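Local coordinates for protein bacterioferritin (Rhodobacter capsulatus, PDB 1JGC) that stores iron, probably oxidising Fe(2+) with dioxygen at a ferroxidase centre and laying it down as Fe(3+) mineral inside a hollow shell of 24 subunits, at residues A5-F10 with V111-S116; A38-K43 with Q147-L152; I49-H54 with E128-F133. All coordinates share one frame; numbering follows the deposited sequence.

Contact 1: A5-F10 with V111-S116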
loop_
_atom_site.group_PDB
_atom_site.type_symbol
_atom_site.label_atom_id
_atom_site.label_comp_id
_atom_site.label_asym_id
_atom_site.label_seq_id
_atom_site.Cartn_x
_atom_site.Cartn_y
_atom_site.Cartn_z
ATOM N N ALA A 5 -47.326 19.746 -35.407
ATOM C CA ALA A 5 -48.126 20.385 -34.371
ATOM C C ALA A 5 -48.841 19.408 -33.439
ATOM O O ALA A 5 -48.853 19.612 -32.224
ATOM C CB ALA A 5 -49.153 21.338 -34.999
ATOM N N LYS A 6 -49.435 18.351 -33.979
ATOM C CA LYS A 6 -50.147 17.432 -33.099
ATOM C C LYS A 6 -49.236 16.542 -32.252
ATOM O O LYS A 6 -49.641 16.059 -31.201
ATOM C CB LYS A 6 -51.137 16.567 -33.884
ATOM C CG LYS A 6 -52.169 15.952 -32.959
ATOM C CD LYS A 6 -53.282 15.217 -33.688
ATOM C CE LYS A 6 -54.291 14.666 -32.668
ATOM N NZ LYS A 6 -55.410 13.852 -33.279
ATOM N N VAL A 7 -48.013 16.308 -32.708
ATOM C CA VAL A 7 -47.092 15.495 -31.930
ATOM C C VAL A 7 -46.746 16.324 -30.698
ATOM O O VAL A 7 -46.666 15.815 -29.583
ATOM C CB VAL A 7 -45.801 15.178 -32.725
ATOM C CG1 VAL A 7 -44.743 14.596 -31.796
ATOM C CG2 VAL A 7 -46.111 14.179 -33.841
ATOM N N ILE A 8 -46.565 17.618 -30.909
ATOM C CA ILE A 8 -46.235 18.523 -29.827
ATOM C C ILE A 8 -47.382 18.567 -28.819
ATOM O O ILE A 8 -47.163 18.669 -27.613
ATOM C CB ILE A 8 -45.934 19.927 -30.391
ATOM C CG1 ILE A 8 -44.662 19.850 -31.247
ATOM C CG2 ILE A 8 -45.804 20.943 -29.267
ATOM C CD1 ILE A 8 -44.199 21.161 -31.826
ATOM N N GLU A 9 -48.610 18.479 -29.310
ATOM C CA GLU A 9 -49.767 18.494 -28.431
ATOM C C GLU A 9 -49.722 17.251 -27.551
ATOM O O GLU A 9 -49.925 17.323 -26.337
ATOM C CB GLU A 9 -51.052 18.490 -29.254
ATOM C CG GLU A 9 -51.830 19.783 -29.219
ATOM C CD GLU A 9 -52.940 19.812 -30.264
ATOM O OE1 GLU A 9 -53.820 18.903 -30.261
ATOM O OE2 GLU A 9 -52.923 20.746 -31.094
ATOM N N PHE A 10 -49.464 16.106 -28.177
ATOM C CA PHE A 10 -49.386 14.850 -27.452
ATOM C C PHE A 10 -48.273 14.894 -26.408
ATOM O O PHE A 10 -48.474 14.464 -25.271
ATOM C CB PHE A 10 -49.155 13.691 -28.422
ATOM C CG PHE A 10 -50.428 13.050 -28.918
ATOM C CD1 PHE A 10 -51.331 12.487 -28.019
ATOM C CD2 PHE A 10 -50.709 12.979 -30.284
ATOM C CE1 PHE A 10 -52.499 11.858 -28.472
ATOM C CE2 PHE A 10 -51.869 12.353 -30.744
ATOM C CZ PHE A 10 -52.767 11.791 -29.836
ATOM N N VAL A 111 -47.676 9.698 -38.480
ATOM C CA VAL A 111 -47.058 10.893 -39.044
ATOM C C VAL A 111 -45.586 10.683 -39.406
ATOM O O VAL A 111 -44.972 11.532 -40.048
ATOM C CB VAL A 111 -47.227 12.084 -38.066
ATOM C CG1 VAL A 111 -46.177 13.150 -38.311
ATOM C CG2 VAL A 111 -48.614 12.691 -38.251
ATOM N N GLY A 112 -45.017 9.553 -38.998
ATOM C CA GLY A 112 -43.629 9.280 -39.331
ATOM C C GLY A 112 -42.556 9.881 -38.442
ATOM O O GLY A 112 -41.391 9.891 -38.824
ATOM N N ASP A 113 -42.931 10.387 -37.269
ATOM C CA ASP A 113 -41.959 10.952 -36.337
ATOM C C ASP A 113 -41.386 9.775 -35.535
ATOM O O ASP A 113 -41.857 9.449 -34.444
ATOM C CB ASP A 113 -42.633 11.950 -35.397
ATOM C CG ASP A 113 -41.645 12.633 -34.477
ATOM O OD1 ASP A 113 -40.521 12.104 -34.321
ATOM O OD2 ASP A 113 -41.987 13.687 -33.903
ATOM N N ILE A 114 -40.366 9.142 -36.104
ATOM C CA ILE A 114 -39.720 7.975 -35.514
ATOM C C ILE A 114 -39.206 8.160 -34.090
ATOM O O ILE A 114 -39.539 7.383 -33.198
ATOM C CB ILE A 114 -38.553 7.513 -36.407
ATOM C CG1 ILE A 114 -39.063 7.292 -37.838
ATOM C CG2 ILE A 114 -37.910 6.261 -35.829
ATOM C CD1 ILE A 114 -40.192 6.276 -37.958
ATOM N N VAL A 115 -38.393 9.187 -33.876
ATOM C CA VAL A 115 -37.839 9.436 -32.556
ATOM C C VAL A 115 -38.922 9.671 -31.507
ATOM O O VAL A 115 -38.894 9.058 -30.435
ATOM C CB VAL A 115 -36.871 10.631 -32.577
ATOM C CG1 VAL A 115 -36.286 10.840 -31.189
ATOM C CG2 VAL A 115 -35.766 10.376 -33.593
ATOM N N SER A 116 -39.878 10.547 -31.789
ATOM C CA SER A 116 -40.946 10.782 -30.821
ATOM C C SER A 116 -41.733 9.491 -30.557
ATOM O O SER A 116 -42.196 9.251 -29.444
ATOM C CB SER A 116 -41.889 11.880 -31.315
ATOM O OG SER A 116 -41.219 13.126 -31.359
#
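Val7, in the first turn of helix 5-34, packs against Asp113, the N-cap of helix 114-144, at one end of the ferritin four-helix bundle. The meeting is apolar against polar: Val7 CG1 lies 3.6 Å from Asp113 OD2 and 3.8 Å from Ser116 OG. Val7 holds CG1 anti to its own N (chi1 168°), which directs this methyl at the carboxylate and hydroxyl together, while CG2 stands farther off from the same OD2.

No hydrogen bond joins the two segments, since Val7 offers only methyls; the polar side chains of Asp113 and Ser116 are paired with one another and with Arg61. Both carboxylate oxygens of Asp113 serve the first turn of its helix: OD1 takes the backbone N-H of Ser116 and OD2 the hydroxyl of Ser116, each donor lying above the carboxylate plane. Arg61 adds a second partner to each residue, forming a salt bridge with Asp113 OD1 and a hydrogen bond with Ser116 OG. A leucine in place of Asp113 would probably leave the Ser116 N-H without its cap and Arg61 without its carboxylate.

Just upstream, Gly112, with positive phi, closes helix 83-111 in a Schellman motif, so one helix ends and the next begins within two residues. The capping bond itself, Ser116 N to Asp113 OD1, is 3.0 Å long, with an angle of 161° at the hydrogen.

Contact 2: A38-K43 with Q147-L152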
loop_
_atom_site.group_PDB
_atom_site.type_symbol
_atom_site.label_atom_id
_atom_site.label_comp_id
_atom_site.label_asym_id
_atom_site.label_seq_id
_atom_site.Cartn_x
_atom_site.Cartn_y
_atom_site.Cartn_z
ATOM N N ALA A 38 -41.887 3.489 6.211
ATOM C CA ALA A 38 -40.690 3.948 5.518
ATOM C C ALA A 38 -40.325 3.206 4.237
ATOM O O ALA A 38 -39.949 3.827 3.245
ATOM C CB ALA A 38 -39.514 3.931 6.473
ATOM N N LYS A 39 -40.436 1.886 4.246
ATOM C CA LYS A 39 -40.067 1.107 3.070
ATOM C C LYS A 39 -41.007 1.347 1.908
ATOM O O LYS A 39 -40.597 1.334 0.748
ATOM C CB LYS A 39 -40.002 -0.370 3.433
ATOM C CG LYS A 39 -39.082 -0.589 4.607
ATOM C CD LYS A 39 -38.920 -2.029 4.960
ATOM C CE LYS A 39 -37.890 -2.169 6.069
ATOM N NZ LYS A 39 -37.731 -3.602 6.430
ATOM N N MET A 40 -42.275 1.574 2.218
ATOM C CA MET A 40 -43.245 1.857 1.183
ATOM C C MET A 40 -42.948 3.281 0.681
ATOM O O MET A 40 -43.015 3.572 -0.511
ATOM C CB MET A 40 -44.644 1.761 1.779
ATOM C CG MET A 40 -45.769 2.168 0.876
ATOM S SD MET A 40 -47.376 1.736 1.606
ATOM C CE MET A 40 -48.265 1.272 0.102
ATOM N N ALA A 41 -42.585 4.155 1.611
ATOM C CA ALA A 41 -42.280 5.542 1.298
ATOM C C ALA A 41 -41.098 5.701 0.343
ATOM O O ALA A 41 -41.162 6.491 -0.604
ATOM C CB ALA A 41 -42.014 6.312 2.585
ATOM N N LYS A 42 -40.024 4.951 0.585
ATOM C CA LYS A 42 -38.843 5.053 -0.258
ATOM C C LYS A 42 -39.126 4.658 -1.688
ATOM O O LYS A 42 -38.541 5.219 -2.610
ATOM C CB LYS A 42 -37.698 4.215 0.312
ATOM C CG LYS A 42 -37.251 4.727 1.664
ATOM C CD LYS A 42 -36.224 3.817 2.316
ATOM C CE LYS A 42 -36.034 4.186 3.801
ATOM N NZ LYS A 42 -34.992 3.329 4.433
ATOM N N LYS A 43 -40.028 3.703 -1.879
ATOM C CA LYS A 43 -40.367 3.275 -3.222
ATOM C C LYS A 43 -41.097 4.411 -3.941
ATOM O O LYS A 43 -40.820 4.703 -5.109
ATOM C CB LYS A 43 -41.231 2.021 -3.178
ATOM C CG LYS A 43 -41.518 1.423 -4.545
ATOM C CD LYS A 43 -40.239 1.152 -5.325
ATOM C CE LYS A 43 -40.545 0.618 -6.721
ATOM N NZ LYS A 43 -39.312 0.512 -7.564
ATOM N N GLN A 147 -52.635 -5.400 8.271
ATOM C CA GLN A 147 -51.599 -5.381 9.302
ATOM C C GLN A 147 -50.290 -6.021 8.849
ATOM O O GLN A 147 -49.209 -5.483 9.084
ATOM C CB GLN A 147 -52.103 -6.075 10.570
ATOM C CG GLN A 147 -53.384 -5.469 11.113
ATOM C CD GLN A 147 -53.782 -6.033 12.463
ATOM O OE1 GLN A 147 -53.928 -7.244 12.624
ATOM N NE2 GLN A 147 -53.968 -5.156 13.445
ATOM N N GLY A 148 -50.392 -7.168 8.196
ATOM C CA GLY A 148 -49.201 -7.853 7.730
ATOM C C GLY A 148 -48.415 -7.053 6.711
ATOM O O GLY A 148 -47.186 -7.009 6.759
ATOM N N PHE A 149 -49.119 -6.420 5.782
ATOM C CA PHE A 149 -48.455 -5.626 4.762
ATOM C C PHE A 149 -47.792 -4.413 5.395
ATOM O O PHE A 149 -46.680 -4.045 5.023
ATOM C CB PHE A 149 -49.457 -5.147 3.706
ATOM C CG PHE A 149 -48.818 -4.446 2.544
ATOM C CD1 PHE A 149 -48.354 -5.167 1.454
ATOM C CD2 PHE A 149 -48.660 -3.068 2.553
ATOM C CE1 PHE A 149 -47.741 -4.519 0.388
ATOM C CE2 PHE A 149 -48.051 -2.416 1.497
ATOM C CZ PHE A 149 -47.591 -3.138 0.413
ATOM N N ALA A 150 -48.486 -3.783 6.337
ATOM C CA ALA A 150 -47.947 -2.609 7.007
ATOM C C ALA A 150 -46.685 -3.010 7.766
ATOM O O ALA A 150 -45.699 -2.283 7.770
ATOM C CB ALA A 150 -48.979 -2.029 7.960
ATOM N N LEU A 151 -46.720 -4.178 8.394
ATOM C CA LEU A 151 -45.575 -4.663 9.141
ATOM C C LEU A 151 -44.359 -4.819 8.226
ATOM O O LEU A 151 -43.276 -4.330 8.533
ATOM C CB LEU A 151 -45.923 -5.996 9.805
ATOM C CG LEU A 151 -44.837 -6.692 10.627
ATOM C CD1 LEU A 151 -44.217 -5.713 11.614
ATOM C CD2 LEU A 151 -45.451 -7.877 11.360
ATOM N N LEU A 152 -44.561 -5.492 7.096
ATOM C CA LEU A 152 -43.512 -5.728 6.107
ATOM C C LEU A 152 -42.881 -4.445 5.562
ATOM O O LEU A 152 -41.710 -4.434 5.176
ATOM C CB LEU A 152 -44.079 -6.526 4.927
ATOM C CG LEU A 152 -43.187 -6.775 3.702
ATOM C CD1 LEU A 152 -42.017 -7.654 4.095
ATOM C CD2 LEU A 152 -43.990 -7.443 2.604
HETATM O O HOH W 1 -39.232 -6.042 6.395
#
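The short C-terminal helix 146-152, the fifth helix of the ferritin fold, is set here against the first turns of helix 38-64. Two separate touches join the segments: Met40 meets Phe149, and the Lys39 chain passes the carbonyl of Leu152, to which a water also ties it.

Met40 reaches out with CG anti to its backbone N (chi1 174°) and bends only at the last torsion, which brings the terminal methyl up to the phenylalanine. CE approaches Phe149 at the ring edge, near the ring plane, 3.9 Å from CE2; the two side chains cross at about a right angle, and the faces of the ring are not used by the methionine. The ring also meets Tyr141, with the planes turned about 40° apart.

The lysine chain runs extended beyond CG past the C-terminal end of 147-152, with CD 3.7 Å from Leu152 O. This carbonyl is not bonded directly to the ammonium group. A water bridges them, accepting from Lys39 NZ at 2.9 Å and donating to Leu152 O at 3.2 Å, so the charge is tied to the end of the short helix through solvent.

Around this joint, Met40 also packs on helix 5-34 at Gln32 and on helix 83-111 at Leu87, while Leu152 lies on Leu140 and Leu144 of helix 114-144. Helix 146-152 also meets two neighbouring subunits: Leu151 and Leu152 pack on Leu151 of one, and Leu151 packs on Leu152 of the other, consistent with the grouping of fifth helices round the four-fold axis of ferritin shells.

Contact 3: I49-H54 with E128-F133. With HEM (protoporphyrin IX containing Fe), chain D.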
loop_
_atom_site.group_PDB
_atom_site.type_symbol
_atom_site.label_atom_id
_atom_site.label_comp_id
_atom_site.label_asym_id
_atom_site.label_seq_id
_atom_site.Cartn_x
_atom_site.Cartn_y
_atom_site.Cartn_z
ATOM N N ILE A 49 -39.130 10.393 -8.594
ATOM C CA ILE A 49 -37.904 10.860 -9.229
ATOM C C ILE A 49 -37.739 10.249 -10.631
ATOM O O ILE A 49 -37.086 10.826 -11.494
ATOM C CB ILE A 49 -36.681 10.563 -8.318
ATOM C CG1 ILE A 49 -36.804 11.416 -7.052
ATOM C CG2 ILE A 49 -35.380 10.876 -9.031
ATOM C CD1 ILE A 49 -35.688 11.259 -6.060
ATOM N N GLU A 50 -38.337 9.087 -10.868
ATOM C CA GLU A 50 -38.265 8.489 -12.196
ATOM C C GLU A 50 -39.095 9.365 -13.127
ATOM O O GLU A 50 -38.657 9.709 -14.223
ATOM C CB GLU A 50 -38.844 7.072 -12.210
ATOM C CG GLU A 50 -37.818 5.971 -11.980
ATOM C CD GLU A 50 -38.422 4.560 -12.098
ATOM O OE1 GLU A 50 -39.002 4.240 -13.184
ATOM O OE2 GLU A 50 -38.312 3.782 -11.106
ATOM N N GLU A 51 -40.296 9.729 -12.684
ATOM C CA GLU A 51 -41.165 10.556 -13.492
ATOM C C GLU A 51 -40.535 11.913 -13.782
ATOM O O GLU A 51 -40.745 12.486 -14.845
ATOM C CB GLU A 51 -42.521 10.743 -12.806
ATOM C CG GLU A 51 -43.324 9.456 -12.654
ATOM C CD GLU A 51 -43.473 8.701 -13.967
ATOM O OE1 GLU A 51 -43.919 9.311 -14.967
ATOM O OE2 GLU A 51 -43.143 7.495 -13.997
ATOM N N MET A 52 -39.775 12.436 -12.831
ATOM C CA MET A 52 -39.130 13.718 -13.044
ATOM C C MET A 52 -38.231 13.571 -14.260
ATOM O O MET A 52 -38.160 14.461 -15.106
ATOM C CB MET A 52 -38.309 14.110 -11.817
ATOM C CG MET A 52 -39.155 14.579 -10.639
ATOM S SD MET A 52 -38.198 14.805 -9.111
ATOM C CE MET A 52 -39.296 14.032 -7.925
ATOM N N GLY A 53 -37.559 12.429 -14.349
ATOM C CA GLY A 53 -36.680 12.173 -15.474
ATOM C C GLY A 53 -37.441 12.133 -16.791
ATOM O O GLY A 53 -36.987 12.677 -17.799
ATOM N N HIS A 54 -38.597 11.479 -16.790
ATOM C CA HIS A 54 -39.427 11.390 -17.985
ATOM C C HIS A 54 -39.826 12.794 -18.414
ATOM O O HIS A 54 -39.702 13.154 -19.581
ATOM C CB HIS A 54 -40.692 10.568 -17.700
ATOM C CG HIS A 54 -40.430 9.114 -17.463
ATOM N ND1 HIS A 54 -41.342 8.286 -16.841
ATOM C CD2 HIS A 54 -39.374 8.332 -17.791
ATOM C CE1 HIS A 54 -40.858 7.057 -16.797
ATOM N NE2 HIS A 54 -39.666 7.057 -17.368
ATOM N N GLU A 128 -45.552 0.071 -17.991
ATOM C CA GLU A 128 -46.022 -1.291 -17.818
ATOM C C GLU A 128 -45.194 -1.920 -16.698
ATOM O O GLU A 128 -45.671 -2.796 -15.969
ATOM C CB GLU A 128 -45.920 -2.087 -19.128
ATOM C CG GLU A 128 -47.131 -1.861 -20.040
ATOM C CD GLU A 128 -47.291 -2.903 -21.149
ATOM O OE1 GLU A 128 -46.918 -4.083 -20.954
ATOM O OE2 GLU A 128 -47.820 -2.545 -22.219
ATOM N N GLY A 129 -43.961 -1.441 -16.546
ATOM C CA GLY A 129 -43.099 -1.930 -15.485
ATOM C C GLY A 129 -43.677 -1.566 -14.121
ATOM O O GLY A 129 -43.742 -2.411 -13.217
ATOM N N HIS A 130 -44.099 -0.311 -13.965
ATOM C CA HIS A 130 -44.698 0.148 -12.712
ATOM C C HIS A 130 -46.009 -0.599 -12.453
ATOM O O HIS A 130 -46.303 -0.976 -11.320
ATOM C CB HIS A 130 -44.978 1.654 -12.764
ATOM C CG HIS A 130 -43.744 2.501 -12.772
ATOM N ND1 HIS A 130 -43.753 3.823 -13.171
ATOM C CD2 HIS A 130 -42.465 2.222 -12.415
ATOM C CE1 HIS A 130 -42.532 4.322 -13.061
ATOM N NE2 HIS A 130 -41.732 3.370 -12.604
ATOM N N VAL A 131 -46.797 -0.811 -13.504
ATOM C CA VAL A 131 -48.063 -1.519 -13.358
ATOM C C VAL A 131 -47.794 -2.917 -12.824
ATOM O O VAL A 131 -48.467 -3.382 -11.904
ATOM C CB VAL A 131 -48.819 -1.636 -14.711
ATOM C CG1 VAL A 131 -50.016 -2.559 -14.563
ATOM C CG2 VAL A 131 -49.287 -0.273 -15.163
ATOM N N ASP A 132 -46.805 -3.584 -13.406
ATOM C CA ASP A 132 -46.450 -4.934 -12.984
ATOM C C ASP A 132 -46.158 -4.948 -11.489
ATOM O O ASP A 132 -46.678 -5.780 -10.735
ATOM C CB ASP A 132 -45.225 -5.416 -13.762
ATOM C CG ASP A 132 -44.864 -6.862 -13.458
ATOM O OD1 ASP A 132 -45.687 -7.578 -12.837
ATOM O OD2 ASP A 132 -43.754 -7.291 -13.852
ATOM N N PHE A 133 -45.329 -3.998 -11.071
ATOM C CA PHE A 133 -44.940 -3.873 -9.677
ATOM C C PHE A 133 -46.139 -3.612 -8.753
ATOM O O PHE A 133 -46.332 -4.320 -7.762
ATOM C CB PHE A 133 -43.909 -2.752 -9.538
ATOM C CG PHE A 133 -43.585 -2.412 -8.124
ATOM C CD1 PHE A 133 -42.729 -3.217 -7.382
ATOM C CD2 PHE A 133 -44.173 -1.300 -7.515
ATOM C CE1 PHE A 133 -42.459 -2.926 -6.049
ATOM C CE2 PHE A 133 -43.912 -0.993 -6.176
ATOM C CZ PHE A 133 -43.051 -1.809 -5.437
HETATM C CHA HEM D . -34.554 15.894 -8.011
HETATM C CHB HEM D . -36.639 17.528 -12.074
HETATM C CHC HEM D . -40.579 18.530 -9.523
HETATM C CHD HEM D . -38.298 17.514 -5.416
HETATM C C1A HEM D . -34.876 16.063 -9.357
HETATM C C2A HEM D . -34.349 15.341 -10.499
HETATM C C3A HEM D . -34.655 16.096 -11.613
HETATM C C4A HEM D . -35.759 16.931 -11.195
HETATM C CMA HEM D . -34.149 15.885 -13.051
HETATM C CAA HEM D . -33.872 13.891 -10.576
HETATM C CBA HEM D . -32.768 13.431 -9.641
HETATM C CGA HEM D . -31.454 14.117 -9.909
HETATM O O1A HEM D . -30.489 13.842 -9.157
HETATM O O2A HEM D . -31.382 14.925 -10.866
HETATM C C1B HEM D . -37.917 17.941 -11.751
HETATM C C2B HEM D . -38.911 18.405 -12.707
HETATM C C3B HEM D . -40.018 18.766 -11.982
HETATM C C4B HEM D . -39.723 18.409 -10.592
HETATM C CMB HEM D . -38.776 18.454 -14.228
HETATM C CAB HEM D . -41.182 19.277 -12.555
HETATM C CBB HEM D . -41.967 20.294 -12.037
HETATM C C1C HEM D . -40.344 18.225 -8.201
HETATM C C2C HEM D . -41.361 18.257 -7.169
HETATM C C3C HEM D . -40.732 17.954 -5.980
HETATM C C4C HEM D . -39.317 17.797 -6.315
HETATM C CMC HEM D . -42.853 18.558 -7.385
HETATM C CAC HEM D . -41.322 17.780 -4.726
HETATM C CBC HEM D . -42.489 18.370 -4.268
HETATM C C1D HEM D . -37.041 17.041 -5.741
HETATM C C2D HEM D . -36.050 16.596 -4.771
HETATM C C3D HEM D . -34.969 16.134 -5.497
HETATM C C4D HEM D . -35.330 16.254 -6.916
HETATM C CMD HEM D . -36.166 16.637 -3.242
HETATM C CAD HEM D . -33.638 15.753 -4.840
HETATM C CBD HEM D . -33.213 14.297 -4.877
HETATM C CGD HEM D . -31.987 14.019 -4.004
HETATM O O1D HEM D . -30.985 14.770 -4.115
HETATM O O2D HEM D . -32.024 13.041 -3.218
HETATM N NA HEM D . -35.975 16.767 -9.822
HETATM N NB HEM D . -38.443 17.900 -10.459
HETATM N NC HEM D . -39.138 17.799 -7.700
HETATM N ND HEM D . -36.591 16.832 -7.048
HETATM FE FE HEM D . -37.543 17.286 -8.766
#
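The NE2 atom of His130 donates to Glu50 OE1 at 2.9 Å, the one hydrogen bond that crosses between the two segments. It is bent, with an angle of 143° at the hydrogen; OE1 is met from above the carboxylate plane and sits somewhat out of the imidazole plane. Glu51 reaches the same ring at another point of its edge: OE2 lies in the ring plane, 3.4 Å from CE1. Its chain starts out beside the backbone N and folds at chi2 (-52°), which swings the carboxylate in toward the histidine. The other oxygen, OE1, receives a weak bond, 3.3 Å, from His54 ND1.

Glu51, His54 and His130 are iron ligands of the ferroxidase centre, which is empty of metal here. Glu18, Glu94 and Glu127 complete it; the carboxylates of Glu18 and Glu127 stand close to that of Glu51, as suits a site made for two cations.

On the far side of the helix the sulfur of Met52 binds the heme iron at 2.6 Å, and Met52 of a neighbouring subunit supplies the other axial ligand. Ile49 CG2 rests on a propionate arm, 3.7 Å from heme CBA. Helix 38-64 thus stands between heme and diiron site, facing helix 114-144 across the bundle interior; helix 5-34 brings Glu18, helix 83-111 Glu94, and helix 114-144 itself Glu127.

Contacts 1 and 2 lie at opposite ends of the bundle, their centres 40 Å apart, while contact 3 lies close to the centre of the subunit. Contacts 1 and 3 are buried and share helix 114-144; contacts 2 and 3 share helix 38-64 and touch where Lys43 packs on Phe133. Chemistry follows place. Contact 1 sets a valine against a helix cap whose polar atoms bond one another and an arginine, never the valine. Partly buried contact 2 combines a methyl at a ring edge with a water bridge next to other subunits. Contact 3 gathers carboxylates and imidazoles in the interior for iron, and it alone has a direct hydrogen bond between its segments.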